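Local atomic coordinates of putative low molecular weight protein-tyrosine-phosphatase slr0328 (Synechocystis sp., PDB entry 5O7B), a protein that probably removes phosphate from phosphotyrosine residues of proteins as a low molecular weight protein-tyrosine phosphatase. Residues H148-D151 and L152-A156. Numbering follows the deposited sequence.
Sequences HVID and LLEDA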
loop_
_atom_site.group_PDB
_atom_site.type_symbol
_atom_site.label_atom_id
_atom_site.label_comp_id
_atom_site.label_asym_id
_atom_site.label_seq_id
_atom_site.Cartn_x
_atom_site.Cartn_y
_atom_site.Cartn_z
ATOM N N HIS A 148 -1.079 -5.602 10.690
ATOM C CA HIS A 148 0.300 -5.115 10.694
ATOM C C HIS A 148 0.578 -4.241 9.486
ATOM O O HIS A 148 1.254 -3.215 9.604
ATOM C CB HIS A 148 1.308 -6.269 10.741
ATOM C CG HIS A 148 2.654 -5.866 11.280
ATOM N ND1 HIS A 148 3.810 -5.933 10.534
ATOM C CD2 HIS A 148 3.022 -5.377 12.490
ATOM C CE1 HIS A 148 4.834 -5.512 11.261
ATOM N NE2 HIS A 148 4.384 -5.169 12.454
ATOM N N VAL A 149 0.083 -4.638 8.311
ATOM C CA VAL A 149 0.202 -3.784 7.129
ATOM C C VAL A 149 -0.352 -2.397 7.429
ATOM O O VAL A 149 0.292 -1.378 7.156
ATOM C CB VAL A 149 -0.505 -4.429 5.922
ATOM C CG1 VAL A 149 -0.674 -3.422 4.802
ATOM C CG2 VAL A 149 0.266 -5.652 5.435
ATOM N N ILE A 150 -1.537 -2.341 8.036
ATOM C CA ILE A 150 -2.143 -1.051 8.356
ATOM C C ILE A 150 -1.301 -0.294 9.375
ATOM O O ILE A 150 -1.092 0.920 9.247
ATOM C CB ILE A 150 -3.591 -1.248 8.842
ATOM C CG1 ILE A 150 -4.395 -2.037 7.800
ATOM C CG2 ILE A 150 -4.243 0.092 9.173
ATOM C CD1 ILE A 150 -4.943 -1.183 6.664
ATOM N N ASP A 151 -0.803 -0.997 10.397
ATOM C CA ASP A 151 0.070 -0.381 11.395
ATOM C C ASP A 151 1.276 0.291 10.752
ATOM O O ASP A 151 1.673 1.395 11.151
ATOM C CB ASP A 151 0.548 -1.436 12.392
ATOM C CG ASP A 151 -0.581 -2.067 13.166
ATOM O OD1 ASP A 151 -1.674 -1.471 13.213
ATOM O OD2 ASP A 151 -0.368 -3.163 13.728
ATOM N N LEU A 152 1.887 -0.376 9.768
ATOM C CA LEU A 152 3.075 0.172 9.126
ATOM C C LEU A 152 2.732 1.370 8.258
ATOM O O LEU A 152 3.520 2.322 8.181
ATOM C CB LEU A 152 3.787 -0.916 8.305
ATOM C CG LEU A 152 4.139 -2.180 9.106
ATOM C CD1 LEU A 152 4.757 -3.296 8.279
ATOM C CD2 LEU A 152 5.066 -1.823 10.235
ATOM N N LEU A 153 1.557 1.350 7.615
ATOM C CA LEU A 153 1.166 2.443 6.738
ATOM C C LEU A 153 0.698 3.665 7.514
ATOM O O LEU A 153 0.900 4.792 7.057
ATOM C CB LEU A 153 0.077 1.980 5.768
ATOM C CG LEU A 153 0.556 0.974 4.719
ATOM C CD1 LEU A 153 -0.609 0.380 3.954
ATOM C CD2 LEU A 153 1.556 1.607 3.760
ATOM N N GLU A 154 0.080 3.474 8.678
ATOM C CA GLU A 154 -0.250 4.624 9.510
ATOM C C GLU A 154 1.012 5.305 10.037
ATOM O O GLU A 154 1.042 6.533 10.167
ATOM C CB GLU A 154 -1.188 4.198 10.647
ATOM C CG GLU A 154 -2.617 3.914 10.165
ATOM C CD GLU A 154 -3.589 3.511 11.272
ATOM O OE1 GLU A 154 -3.181 2.830 12.236
ATOM O OE2 GLU A 154 -4.782 3.872 11.162
ATOM N N ASP A 155 2.071 4.538 10.309
ATOM C CA ASP A 155 3.366 5.126 10.652
ATOM C C ASP A 155 3.975 5.848 9.449
ATOM O O ASP A 155 4.289 7.044 9.518
ATOM C CB ASP A 155 4.302 4.024 11.176
ATOM C CG ASP A 155 5.707 4.528 11.525
ATOM O OD1 ASP A 155 5.933 5.754 11.591
ATOM O OD2 ASP A 155 6.601 3.677 11.732
ATOM N N ALA A 156 4.134 5.137 8.325
ATOM C CA ALA A 156 4.867 5.681 7.181
ATOM C C ALA A 156 4.136 6.852 6.533
ATOM O O ALA A 156 4.759 7.861 6.179
ATOM C CB ALA A 156 5.116 4.581 6.148
#
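Leu152 CD2 lies over one face of the His148 imidazole, one helical turn back, with Leu152 CD1 at the ND1 side of the rim. CD2 stands 4.2 Å from the ring centroid and 27° off the ring normal, which meets the geometry of a CH-pi contact, while Leu152 CD1 reaches His148 ND1 at 3.6 Å. The ring sits at the exposed edge, and Leu152 is its buried partner, covering it from within. CG of His148 is anti to the backbone N, beside the carbonyl carbon (chi1 -157°), swinging the imidazole along the helix toward Leu152. With an alanine in place of Leu152 the ring would probably lose its cover on that face and be freer to turn. Also inside, Val149 and Leu153 run side by side, Val149 CG1 meeting Leu153 CD1 at 3.9 Å. This row belongs to helix 143-156 of the low molecular weight phosphatase domain and packs inward: Leu153 touches Ala29 and Ala30 of helix 26-37, and the side chain of Val149 comes about 4 Å from that of Arg26, probably an active-site residue. Successive i to i+4 bonds define the alpha-helical turn; Glu154 N to Ile150 O is 2.9 Å with an N-H...O angle of 162°, whereas Asp155 N to Asp151 O stretches to 3.3 Å. Glu154, exposed like His148, reaches back with CD to CG2 of buried Ile150 at 4.1 Å. Asp151 OD1 and Glu154 OE1, 4.7 Å apart, both form salt bridges with Lys72 NZ, which probably offsets their like charges.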